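CBS domain-containing protein (Pyrococcus horikoshii, PDB 2YZI) is of unknown function but carries two CBS domains, a module that in many relatives binds adenine nucleotides and regulates partner proteins, so a ligand-sensing role is plausible. Local coordinates at residues 41-46 with 52-57; 80-85 with 112-117; 18-23 with 30-35. All coordinates share one frame; numbering follows the deposited sequence.

Interaction 1. Residues 41-46 with 52-57; sequences LVVIND and GFFTKS
Strands 41-44 and 52-55 pair as an antiparallel hairpin, their axes 4.3 Å apart at closest approach and their directions 154° apart. Two rings of backbone hydrogen bonds hold the register. Leu41 and Phe54 form one hydrogen-bonded pair, Leu41 N reaching Phe54 O and Phe54 N reaching Leu41 O, each at 3.0 Å. Val43 and Gly52 form the other, less evenly: Val43 N lies 2.9 Å from Gly52 O but well above the carbonyl plane, whereas Gly52 N to Val43 O stretches to 3.3 Å. Between them, Val42 and Phe53 make a non-hydrogen-bonded pair.

Leu41, Val43 and Phe54 share one face of the sheet. With Phe54 CG set between the backbone N and the carbonyl carbon (chi1 72°), the ring swings back over the neighbouring strand. Leu41 CB sits over one ring face, offset toward the rim, while Leu41 CD1 touches Phe54 CZ at 3.6 Å; Val43 CG2 meets the ring edge, 3.9 Å from Phe54 CE2. Ala29 of helix 26-35 touches both Leu41 and Phe54. With an alanine at Phe54, Leu41 and Val43 would probably lose the ring that joins them, leaving a gap beneath Ala29. On the other face Val42 CG1 meets the edge of the Phe53 ring 3.7 Å from Phe53 CD1, and Leu107 of strand 105-110 touches both residues.

The backbone groups of Leu41, Phe54, Val43 and Gly52 are thus paired across the hairpin, while those of Val42 and Phe53 turn outward, to Leu18, Val20 and Thr79. One apolar face packs mainly on helix 26-35, the other largely on the second CBS domain.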
ATOM      1  N   LEU B  41      -0.721  11.294   2.675  1.00 16.79           N
ATOM      2  CA  LEU B  41      -0.748  12.511   3.462  1.00 15.71           C
ATOM      3  C   LEU B  41      -1.580  13.561   2.739  1.00 16.32           C
ATOM      4  O   LEU B  41      -1.586  13.618   1.510  1.00 13.04           O
ATOM      5  CB  LEU B  41       0.675  13.055   3.641  1.00 15.22           C
ATOM      6  CG  LEU B  41       1.703  12.282   4.477  1.00 14.15           C
ATOM      7  CD1 LEU B  41       3.060  12.944   4.330  1.00 12.10           C
ATOM      8  CD2 LEU B  41       1.281  12.266   5.946  1.00 15.55           C
ATOM      9  N   VAL B  42      -2.302  14.369   3.510  1.00 14.93           N
ATOM     10  CA  VAL B  42      -3.064  15.472   2.949  1.00 16.14           C
ATOM     11  C   VAL B  42      -2.162  16.668   3.213  1.00 15.90           C
ATOM     12  O   VAL B  42      -1.325  16.625   4.111  1.00 14.79           O
ATOM     13  CB  VAL B  42      -4.401  15.702   3.680  1.00 16.55           C
ATOM     14  CG1 VAL B  42      -5.376  14.583   3.353  1.00 17.91           C
ATOM     15  CG2 VAL B  42      -4.161  15.788   5.187  1.00 17.63           C
ATOM     16  N   VAL B  43      -2.322  17.723   2.432  1.00 16.93           N
ATOM     17  CA  VAL B  43      -1.527  18.932   2.596  1.00 16.07           C
ATOM     18  C   VAL B  43      -2.466  20.056   3.012  1.00 17.70           C
ATOM     19  O   VAL B  43      -3.488  20.285   2.365  1.00 19.00           O
ATOM     20  CB  VAL B  43      -0.831  19.314   1.283  1.00 14.86           C
ATOM     21  CG1 VAL B  43       0.083  20.530   1.507  1.00 15.04           C
ATOM     22  CG2 VAL B  43      -0.047  18.116   0.756  1.00 13.43           C
ATOM     23  N   ILE B  44      -2.117  20.756   4.087  1.00 18.90           N
ATOM     24  CA  ILE B  44      -2.959  21.829   4.611  1.00 19.68           C
ATOM     25  C   ILE B  44      -2.312  23.207   4.517  1.00 19.29           C
ATOM     26  O   ILE B  44      -1.134  23.361   4.831  1.00 19.02           O
ATOM     27  CB  ILE B  44      -3.315  21.537   6.086  1.00 20.79           C
ATOM     28  CG1 ILE B  44      -4.199  20.295   6.167  1.00 23.03           C
ATOM     29  CG2 ILE B  44      -4.019  22.709   6.710  1.00 20.70           C
ATOM     30  CD1 ILE B  44      -3.484  19.017   5.820  1.00 25.54           C
ATOM     31  N   ASN B  45      -3.072  24.204   4.074  1.00 18.99           N
ATOM     32  CA  ASN B  45      -2.532  25.564   3.978  1.00 21.69           C
ATOM     33  C   ASN B  45      -2.560  26.236   5.359  1.00 22.57           C
ATOM     34  O   ASN B  45      -3.036  25.647   6.328  1.00 21.20           O
ATOM     35  CB  ASN B  45      -3.323  26.414   2.972  1.00 21.48           C
ATOM     36  CG  ASN B  45      -4.773  26.606   3.373  1.00 21.26           C
ATOM     37  OD1 ASN B  45      -5.093  26.725   4.553  1.00 22.02           O
ATOM     38  ND2 ASN B  45      -5.657  26.654   2.383  1.00 22.36           N
ATOM     39  N   ASP B  46      -2.072  27.473   5.439  1.00 26.01           N
ATOM     40  CA  ASP B  46      -2.012  28.194   6.711  1.00 29.78           C
ATOM     41  C   ASP B  46      -3.350  28.489   7.369  1.00 30.10           C
ATOM     42  O   ASP B  46      -3.388  28.870   8.535  1.00 29.98           O
ATOM     43  CB  ASP B  46      -1.229  29.504   6.554  1.00 32.45           C
ATOM     44  CG  ASP B  46       0.225  29.274   6.175  1.00 35.99           C
ATOM     45  OD1 ASP B  46       0.865  28.383   6.774  1.00 36.63           O
ATOM     46  OD2 ASP B  46       0.732  29.992   5.282  1.00 38.80           O
ATOM     47  N   GLY B  52      -4.164  19.799  -0.787  1.00 14.78           N
ATOM     48  CA  GLY B  52      -3.618  18.727  -1.589  1.00 15.00           C
ATOM     49  C   GLY B  52      -3.646  17.359  -0.942  1.00 16.38           C
ATOM     50  O   GLY B  52      -4.103  17.199   0.183  1.00 15.47           O
ATOM     51  N   PHE B  53      -3.122  16.377  -1.665  1.00 16.89           N
ATOM     52  CA  PHE B  53      -3.096  14.997  -1.207  1.00 16.76           C
ATOM     53  C   PHE B  53      -2.074  14.240  -2.049  1.00 17.29           C
ATOM     54  O   PHE B  53      -1.905  14.538  -3.244  1.00 18.02           O
ATOM     55  CB  PHE B  53      -4.476  14.371  -1.423  1.00 16.67           C
ATOM     56  CG  PHE B  53      -4.561  12.923  -1.045  1.00 17.10           C
ATOM     57  CD1 PHE B  53      -4.802  12.544   0.275  1.00 16.87           C
ATOM     58  CD2 PHE B  53      -4.430  11.928  -2.019  1.00 16.58           C
ATOM     59  CE1 PHE B  53      -4.916  11.202   0.617  1.00 16.06           C
ATOM     60  CE2 PHE B  53      -4.545  10.585  -1.685  1.00 14.23           C
ATOM     61  CZ  PHE B  53      -4.788  10.221  -0.362  1.00 13.92           C
ATOM     62  N   PHE B  54      -1.399  13.268  -1.442  1.00 16.31           N
ATOM     63  CA  PHE B  54      -0.419  12.471  -2.170  1.00 16.17           C
ATOM     64  C   PHE B  54      -0.049  11.173  -1.447  1.00 16.82           C
ATOM     65  O   PHE B  54      -0.121  11.068  -0.220  1.00 16.29           O
ATOM     66  CB  PHE B  54       0.835  13.306  -2.478  1.00 14.43           C
ATOM     67  CG  PHE B  54       1.695  13.592  -1.278  1.00 16.47           C
ATOM     68  CD1 PHE B  54       2.612  12.646  -0.822  1.00 15.10           C
ATOM     69  CD2 PHE B  54       1.607  14.822  -0.618  1.00 14.44           C
ATOM     70  CE1 PHE B  54       3.434  12.923   0.274  1.00 16.50           C
ATOM     71  CE2 PHE B  54       2.424  15.111   0.479  1.00 16.78           C
ATOM     72  CZ  PHE B  54       3.340  14.163   0.928  1.00 17.07           C
ATOM     73  N   THR B  55       0.343  10.181  -2.236  1.00 16.67           N
ATOM     74  CA  THR B  55       0.704   8.869  -1.711  1.00 17.17           C
ATOM     75  C   THR B  55       2.183   8.586  -1.875  1.00 16.77           C
ATOM     76  O   THR B  55       2.932   9.411  -2.386  1.00 16.20           O
ATOM     77  CB  THR B  55      -0.057   7.756  -2.441  1.00 16.70           C
ATOM     78  OG1 THR B  55       0.378   7.708  -3.805  1.00 19.39           O
ATOM     79  CG2 THR B  55      -1.553   8.011  -2.393  1.00 14.62           C
ATOM     80  N   LYS B  56       2.594   7.408  -1.419  1.00 18.82           N
ATOM     81  CA  LYS B  56       3.977   6.979  -1.533  1.00 18.48           C
ATOM     82  C   LYS B  56       4.225   6.719  -3.014  1.00 17.75           C
ATOM     83  O   LYS B  56       5.305   6.986  -3.544  1.00 16.92           O
ATOM     84  CB  LYS B  56       4.198   5.701  -0.721  1.00 18.51           C
ATOM     85  CG  LYS B  56       4.200   5.903   0.793  1.00 19.19           C
ATOM     86  CD  LYS B  56       4.407   4.584   1.536  1.00 19.37           C
ATOM     87  CE  LYS B  56       4.471   4.787   3.053  1.00 19.19           C
ATOM     88  NZ  LYS B  56       4.621   3.508   3.821  1.00 15.74           N
ATOM     89  N   SER B  57       3.193   6.214  -3.676  1.00 17.62           N
ATOM     90  CA  SER B  57       3.275   5.921  -5.089  1.00 19.10           C
ATOM     91  C   SER B  57       3.554   7.197  -5.876  1.00 21.03           C
ATOM     92  O   SER B  57       4.347   7.178  -6.818  1.00 22.50           O
ATOM     93  CB  SER B  57       1.975   5.278  -5.566  1.00 18.43           C
ATOM     94  OG  SER B  57       2.130   4.746  -6.862  1.00 20.45           O
TER

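Interaction 2. Residues 80-85 with 112-117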
ATOM      1  N   ARG B  80      -4.240  17.938  -6.622  1.00 23.40           N
ATOM      2  CA  ARG B  80      -5.088  18.974  -6.060  1.00 22.18           C
ATOM      3  C   ARG B  80      -6.612  18.805  -6.117  1.00 23.36           C
ATOM      4  O   ARG B  80      -7.358  19.776  -6.249  1.00 23.02           O
ATOM      5  CB  ARG B  80      -4.675  20.327  -6.642  1.00 20.37           C
ATOM      6  CG  ARG B  80      -3.240  20.725  -6.293  1.00 18.17           C
ATOM      7  CD  ARG B  80      -2.902  22.124  -6.836  1.00 17.92           C
ATOM      8  NE  ARG B  80      -1.616  22.617  -6.354  1.00 17.22           N
ATOM      9  CZ  ARG B  80      -0.437  22.159  -6.757  1.00 17.49           C
ATOM     10  NH1 ARG B  80      -0.375  21.192  -7.659  1.00 14.72           N
ATOM     11  NH2 ARG B  80       0.678  22.678  -6.264  1.00 15.66           N
ATOM     12  N   ASN B  81      -7.068  17.565  -6.024  1.00 23.05           N
ATOM     13  CA  ASN B  81      -8.492  17.266  -5.961  1.00 24.45           C
ATOM     14  C   ASN B  81      -8.535  15.952  -5.211  1.00 24.73           C
ATOM     15  O   ASN B  81      -7.615  15.146  -5.330  1.00 25.71           O
ATOM     16  CB  ASN B  81      -9.140  17.141  -7.344  1.00 25.33           C
ATOM     17  CG  ASN B  81      -8.444  16.151  -8.229  1.00 27.38           C
ATOM     18  OD1 ASN B  81      -7.430  16.466  -8.843  1.00 29.13           O
ATOM     19  ND2 ASN B  81      -8.977  14.939  -8.294  1.00 27.91           N
ATOM     20  N   LEU B  82      -9.582  15.735  -4.426  1.00 24.36           N
ATOM     21  CA  LEU B  82      -9.679  14.521  -3.637  1.00 22.40           C
ATOM     22  C   LEU B  82     -10.748  13.547  -4.100  1.00 22.15           C
ATOM     23  O   LEU B  82     -11.776  13.940  -4.640  1.00 21.99           O
ATOM     24  CB  LEU B  82      -9.955  14.891  -2.184  1.00 24.27           C
ATOM     25  CG  LEU B  82      -9.100  16.032  -1.636  1.00 24.71           C
ATOM     26  CD1 LEU B  82      -9.674  16.521  -0.308  1.00 22.79           C
ATOM     27  CD2 LEU B  82      -7.662  15.564  -1.482  1.00 22.80           C
ATOM     28  N   ILE B  83     -10.488  12.264  -3.882  1.00 21.86           N
ATOM     29  CA  ILE B  83     -11.442  11.217  -4.215  1.00 21.64           C
ATOM     30  C   ILE B  83     -11.928  10.785  -2.849  1.00 22.43           C
ATOM     31  O   ILE B  83     -11.145  10.314  -2.015  1.00 22.99           O
ATOM     32  CB  ILE B  83     -10.784  10.038  -4.943  1.00 21.80           C
ATOM     33  CG1 ILE B  83     -10.307  10.499  -6.319  1.00 22.75           C
ATOM     34  CG2 ILE B  83     -11.770   8.886  -5.077  1.00 17.97           C
ATOM     35  CD1 ILE B  83     -11.431  11.082  -7.199  1.00 27.82           C
ATOM     36  N   THR B  84     -13.224  10.952  -2.626  1.00 22.00           N
ATOM     37  CA  THR B  84     -13.810  10.651  -1.338  1.00 21.05           C
ATOM     38  C   THR B  84     -14.998   9.724  -1.370  1.00 21.57           C
ATOM     39  O   THR B  84     -15.469   9.304  -2.423  1.00 22.36           O
ATOM     40  CB  THR B  84     -14.274  11.942  -0.662  1.00 22.67           C
ATOM     41  OG1 THR B  84     -15.334  12.508  -1.439  1.00 22.64           O
ATOM     42  CG2 THR B  84     -13.134  12.947  -0.571  1.00 19.87           C
ATOM     43  N   ALA B  85     -15.477   9.429  -0.175  1.00 20.71           N
ATOM     44  CA  ALA B  85     -16.624   8.580   0.031  1.00 20.42           C
ATOM     45  C   ALA B  85     -17.298   9.172   1.253  1.00 21.52           C
ATOM     46  O   ALA B  85     -16.633   9.683   2.146  1.00 22.36           O
ATOM     47  CB  ALA B  85     -16.182   7.153   0.310  1.00 20.56           C
ATOM     48  N   GLY B 112     -19.436  17.733   3.730  1.00 30.14           N
ATOM     49  CA  GLY B 112     -18.435  18.563   3.085  1.00 29.23           C
ATOM     50  C   GLY B 112     -17.020  18.538   3.628  1.00 27.89           C
ATOM     51  O   GLY B 112     -16.089  18.882   2.910  1.00 27.21           O
ATOM     52  N   LYS B 113     -16.843  18.144   4.882  1.00 26.16           N
ATOM     53  CA  LYS B 113     -15.510  18.109   5.462  1.00 25.47           C
ATOM     54  C   LYS B 113     -14.894  16.709   5.496  1.00 23.41           C
ATOM     55  O   LYS B 113     -15.604  15.706   5.532  1.00 23.49           O
ATOM     56  CB  LYS B 113     -15.545  18.689   6.877  1.00 28.43           C
ATOM     57  CG  LYS B 113     -15.900  20.172   6.942  1.00 32.45           C
ATOM     58  CD  LYS B 113     -15.970  20.657   8.384  1.00 34.41           C
ATOM     59  CE  LYS B 113     -16.556  22.070   8.504  1.00 35.46           C
ATOM     60  NZ  LYS B 113     -16.683  22.505   9.942  1.00 35.63           N
ATOM     61  N   ILE B 114     -13.569  16.642   5.481  1.00 20.43           N
ATOM     62  CA  ILE B 114     -12.882  15.358   5.538  1.00 19.71           C
ATOM     63  C   ILE B 114     -12.811  14.981   7.020  1.00 19.20           C
ATOM     64  O   ILE B 114     -12.270  15.733   7.829  1.00 19.98           O
ATOM     65  CB  ILE B 114     -11.454  15.461   4.924  1.00 19.71           C
ATOM     66  CG1 ILE B 114     -11.530  16.139   3.550  1.00 16.32           C
ATOM     67  CG2 ILE B 114     -10.843  14.071   4.761  1.00 19.95           C
ATOM     68  CD1 ILE B 114     -12.441  15.433   2.563  1.00 14.95           C
ATOM     69  N   VAL B 115     -13.376  13.834   7.377  1.00 18.26           N
ATOM     70  CA  VAL B 115     -13.395  13.406   8.772  1.00 18.67           C
ATOM     71  C   VAL B 115     -12.564  12.178   9.084  1.00 18.72           C
ATOM     72  O   VAL B 115     -12.356  11.842  10.244  1.00 18.09           O
ATOM     73  CB  VAL B 115     -14.830  13.127   9.247  1.00 19.16           C
ATOM     74  CG1 VAL B 115     -15.578  14.422   9.384  1.00 20.45           C
ATOM     75  CG2 VAL B 115     -15.534  12.202   8.268  1.00 19.25           C
ATOM     76  N   GLY B 116     -12.091  11.511   8.045  1.00 18.40           N
ATOM     77  CA  GLY B 116     -11.285  10.333   8.247  1.00 17.30           C
ATOM     78  C   GLY B 116     -10.770   9.828   6.922  1.00 17.82           C
ATOM     79  O   GLY B 116     -10.856  10.522   5.910  1.00 17.63           O
ATOM     80  N   ILE B 117     -10.242   8.610   6.939  1.00 18.18           N
ATOM     81  CA  ILE B 117      -9.704   7.985   5.748  1.00 18.34           C
ATOM     82  C   ILE B 117      -9.833   6.475   5.876  1.00 18.62           C
ATOM     83  O   ILE B 117      -9.749   5.934   6.979  1.00 18.56           O
ATOM     84  CB  ILE B 117      -8.219   8.349   5.572  1.00 16.31           C
ATOM     85  CG1 ILE B 117      -7.710   7.838   4.223  1.00 16.46           C
ATOM     86  CG2 ILE B 117      -7.404   7.771   6.726  1.00 15.96           C
ATOM     87  CD1 ILE B 117      -6.274   8.205   3.948  1.00 14.92           C
TER
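Ile114 CD1 is the meeting point of this sparse contact, touched by Leu82 CD1 and by Thr84 CG2, each at 4.1 Å. No hydrogen bond crosses between 80-85 and 112-117, and even the nearest pair of CA atoms, those of Thr84 and Ile114, stands 8.4 Å apart; the segments meet through methyl groups alone.

The closer-packed part is the end of Ile114. Its CG1 branch lies anti to the carbonyl carbon (chi1 -50°), and CD1 is carried toward the opposite segment. Thr84 turns CG2, rather than OG1, to this methyl and crosses Ile114 at about a right angle, while Leu82 comes in obliquely. Leu107, on the strand between them, touches both Leu82 and Ile114. Leu82 also rests on Phe53 and Val50 of the first CBS domain, and Ile114 on Leu17.

Around this patch the contact is loose. Only 83 Å² is buried in all, and none of the three touching residues is fully buried. Arg80 and Asn81 at one end, and Gly112 and Lys113 at the other, are exposed and lie beyond the contact.

Strands 84-86 and 113-119 are the outermost members of a three-stranded sheet, parallel and antiparallel respectively to the central strand 105-110. Ile114 therefore reaches past the middle strand to Thr84 on the far outer strand and to Leu82 in the loop leading into it, on one face of the mixed beta-sheet of the second CBS domain.

Interaction 3. Residues 18-23 with 30-35; sequences LGVKPS and SRLMME
Leu32 projects from helix 26-35 toward Leu18 and Val20, spreading its two methyl groups between them, in the beta-alpha-beta unit of the first CBS domain. Strand 19-20 leads into the helix, which returns the chain to the parallel strand 40-44, and this contact packs the helix against the outer strand of the sheet. The CA atoms remain well separated, the nearest being those of Leu18 and Met33 at 8.5 Å, and side chains bridge the space.

The branches of Leu32 are divided between the partners. Its CG lies anti to the backbone N (chi1 -177°), extending the fork toward the strand. Leu32 CD2 meets Val20 CG1 at 3.5 Å, tighter than a usual carbon contact, and the two side chains run past each other in opposite directions. Leu32 CD1 reaches Leu18 CD2 more loosely, at 4.1 Å, the two leucines crossing at a slant. Since CG1 of Val20 is anti to its carbonyl carbon (chi1 -65°), this branch is the one brought against the helix. Leu41 of the central strand touches both Leu18 and Val20 and continues the apolar layer inward, where Met33, a selenomethionine, also rests on it.

No hydrogen bond joins the two segments, and the contact buries 132 Å². On the exposed side of the helix, Arg31 and Glu35, one turn apart, form a salt bridge, and Glu28 supplies a second carboxylate to Arg31 through NH2. Arg31 also packs on Val65 of the second subunit. In the bond to Glu35, the carboxylate oxygen lies near the guanidinium plane, with Arg31 NH1 2.5 Å from Glu35 OE1, so short that the exact value is doubtful at 2.25 Å resolution.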
ATOM      1  N   LEU B  18      -2.762  12.119   8.741  1.00 29.41           N
ATOM      2  CA  LEU B  18      -1.736  13.126   8.947  1.00 28.42           C
ATOM      3  C   LEU B  18      -1.580  14.129   7.825  1.00 28.21           C
ATOM      4  O   LEU B  18      -1.733  13.807   6.653  1.00 28.18           O
ATOM      5  CB  LEU B  18      -0.382  12.470   9.231  1.00 27.59           C
ATOM      6  CG  LEU B  18      -0.258  11.859  10.627  1.00 29.21           C
ATOM      7  CD1 LEU B  18      -1.038  10.550  10.687  1.00 29.14           C
ATOM      8  CD2 LEU B  18       1.194  11.623  10.957  1.00 28.06           C
ATOM      9  N   GLY B  19      -1.265  15.357   8.207  1.00 27.90           N
ATOM     10  CA  GLY B  19      -1.082  16.411   7.235  1.00 27.38           C
ATOM     11  C   GLY B  19       0.269  17.087   7.354  1.00 26.22           C
ATOM     12  O   GLY B  19       0.911  17.053   8.406  1.00 27.31           O
ATOM     13  N   VAL B  20       0.707  17.682   6.254  1.00 24.74           N
ATOM     14  CA  VAL B  20       1.964  18.406   6.217  1.00 24.79           C
ATOM     15  C   VAL B  20       1.669  19.719   5.510  1.00 24.62           C
ATOM     16  O   VAL B  20       0.662  19.835   4.814  1.00 25.08           O
ATOM     17  CB  VAL B  20       3.050  17.634   5.428  1.00 25.16           C
ATOM     18  CG1 VAL B  20       3.391  16.331   6.148  1.00 26.35           C
ATOM     19  CG2 VAL B  20       2.572  17.348   4.009  1.00 23.56           C
ATOM     20  N   LYS B  21       2.525  20.712   5.697  1.00 24.31           N
ATOM     21  CA  LYS B  21       2.316  21.985   5.030  1.00 24.22           C
ATOM     22  C   LYS B  21       2.844  21.857   3.600  1.00 23.99           C
ATOM     23  O   LYS B  21       3.593  20.929   3.289  1.00 22.79           O
ATOM     24  CB  LYS B  21       3.039  23.107   5.780  1.00 26.30           C
ATOM     25  CG  LYS B  21       2.459  23.390   7.152  1.00 28.75           C
ATOM     26  CD  LYS B  21       3.078  24.632   7.769  1.00 33.95           C
ATOM     27  CE  LYS B  21       2.432  24.968   9.106  1.00 37.47           C
ATOM     28  NZ  LYS B  21       0.963  25.177   8.977  1.00 40.00           N
ATOM     29  N   PRO B  22       2.450  22.777   2.712  1.00 22.90           N
ATOM     30  CA  PRO B  22       2.887  22.755   1.310  1.00 22.75           C
ATOM     31  C   PRO B  22       4.395  22.850   1.142  1.00 23.54           C
ATOM     32  O   PRO B  22       4.952  22.297   0.192  1.00 23.28           O
ATOM     33  CB  PRO B  22       2.175  23.961   0.698  1.00 21.93           C
ATOM     34  CG  PRO B  22       0.959  24.105   1.555  1.00 23.30           C
ATOM     35  CD  PRO B  22       1.485  23.863   2.938  1.00 22.48           C
ATOM     36  N   SER B  23       5.048  23.554   2.060  1.00 23.21           N
ATOM     37  CA  SER B  23       6.498  23.738   1.999  1.00 23.94           C
ATOM     38  C   SER B  23       7.292  22.526   2.511  1.00 24.76           C
ATOM     39  O   SER B  23       8.508  22.478   2.372  1.00 24.94           O
ATOM     40  CB  SER B  23       6.905  24.990   2.788  1.00 23.29           C
ATOM     41  OG  SER B  23       6.726  24.806   4.179  1.00 23.47           O
ATOM     42  N   SER B  30       8.323  11.842   3.677  1.00 24.15           N
ATOM     43  CA  SER B  30       8.615  10.411   3.613  1.00 23.89           C
ATOM     44  C   SER B  30       8.930   9.838   4.993  1.00 24.20           C
ATOM     45  O   SER B  30       8.467   8.753   5.339  1.00 23.11           O
ATOM     46  CB  SER B  30       9.797  10.134   2.675  1.00 23.38           C
ATOM     47  OG  SER B  30       9.429  10.289   1.316  1.00 24.30           O
ATOM     48  N   ARG B  31       9.714  10.571   5.777  1.00 24.38           N
ATOM     49  CA  ARG B  31      10.082  10.112   7.106  1.00 25.28           C
ATOM     50  C   ARG B  31       8.863  10.065   8.008  1.00 26.02           C
ATOM     51  O   ARG B  31       8.666   9.107   8.759  1.00 26.69           O
ATOM     52  CB  ARG B  31      11.133  11.029   7.727  1.00 26.68           C
ATOM     53  CG  ARG B  31      11.608  10.570   9.096  1.00 26.74           C
ATOM     54  CD  ARG B  31      12.169  11.735   9.856  1.00 31.42           C
ATOM     55  NE  ARG B  31      11.148  12.754  10.086  1.00 31.77           N
ATOM     56  CZ  ARG B  31      10.171  12.639  10.976  1.00 31.16           C
ATOM     57  NH1 ARG B  31      10.076  11.549  11.729  1.00 31.15           N
ATOM     58  NH2 ARG B  31       9.289  13.615  11.111  1.00 31.00           N
ATOM     59  N   LEU B  32       8.052  11.111   7.936  1.00 25.67           N
ATOM     60  CA  LEU B  32       6.837  11.184   8.733  1.00 27.41           C
ATOM     61  C   LEU B  32       5.919   9.994   8.421  1.00 29.17           C
ATOM     62  O   LEU B  32       5.302   9.419   9.322  1.00 26.52           O
ATOM     63  CB  LEU B  32       6.117  12.503   8.445  1.00 26.63           C
ATOM     64  CG  LEU B  32       4.845  12.839   9.221  1.00 27.66           C
ATOM     65  CD1 LEU B  32       5.110  12.861  10.720  1.00 25.99           C
ATOM     66  CD2 LEU B  32       4.337  14.198   8.745  1.00 26.49           C
HETATM   67  N   MSE B  33       5.842   9.625   7.142  1.00 37.95           N
HETATM   68  CA  MSE B  33       5.000   8.512   6.712  1.00 35.20           C
HETATM   69  C   MSE B  33       5.498   7.184   7.267  1.00 34.68           C
HETATM   70  O   MSE B  33       4.707   6.333   7.675  1.00 34.63           O
HETATM   71  CB  MSE B  33       4.961   8.427   5.183  1.00 34.05           C
HETATM   72  CG  MSE B  33       4.165   9.521   4.495  1.00 36.10           C
HETATM   73 SE   MSE B  33       4.548   9.479   2.583  1.00 38.94          SE
HETATM   74  CE  MSE B  33       2.851   8.782   1.926  1.00 36.06           C
HETATM   75  N   MSE B  34       6.811   7.000   7.268  1.00 34.11           N
HETATM   76  CA  MSE B  34       7.383   5.762   7.777  1.00 33.14           C
HETATM   77  C   MSE B  34       7.241   5.712   9.294  1.00 31.61           C
HETATM   78  O   MSE B  34       7.056   4.643   9.863  1.00 31.77           O
HETATM   79  CB  MSE B  34       8.861   5.650   7.381  1.00 34.61           C
HETATM   80  CG  MSE B  34       9.101   5.653   5.876  1.00 36.64           C
HETATM   81 SE   MSE B  34       8.143   4.215   4.983  1.00 39.84          SE
HETATM   82  CE  MSE B  34       8.836   4.382   3.194  1.00 38.53           C
ATOM     83  N   GLU B  35       7.307   6.874   9.942  1.00 30.99           N
ATOM     84  CA  GLU B  35       7.187   6.952  11.397  1.00 29.58           C
ATOM     85  C   GLU B  35       5.794   6.551  11.862  1.00 28.83           C
ATOM     86  O   GLU B  35       5.644   5.722  12.755  1.00 28.68           O
ATOM     87  CB  GLU B  35       7.482   8.372  11.887  1.00 31.17           C
ATOM     88  CG  GLU B  35       7.510   8.508  13.416  1.00 35.12           C
ATOM     89  CD  GLU B  35       7.566   9.953  13.898  1.00 35.75           C
ATOM     90  OE1 GLU B  35       8.149  10.809  13.195  1.00 36.58           O
ATOM     91  OE2 GLU B  35       7.038  10.229  14.993  1.00 37.40           O
TER

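Overall arrangement
From the N terminus, the three contacts close in series, with none nested or crossed. Interaction 3 closes a short loop, bringing the helix back onto the strand it follows. Interaction 1 then closes the hairpin; strand 40-44 lies beside strand 19-20, so both contacts build the same sheet, with backbone bonds from Val20 to Val42 and Ile44, and both reach the second subunit. Interaction 2 closes a longer loop, containing helix 91-101 and strand 105-110, in the second CBS domain. It touches interaction 1 where Leu82 packs on Phe53, linking the two domains; interactions 2 and 3 do not touch, their nearest atoms lying about 7 Å apart.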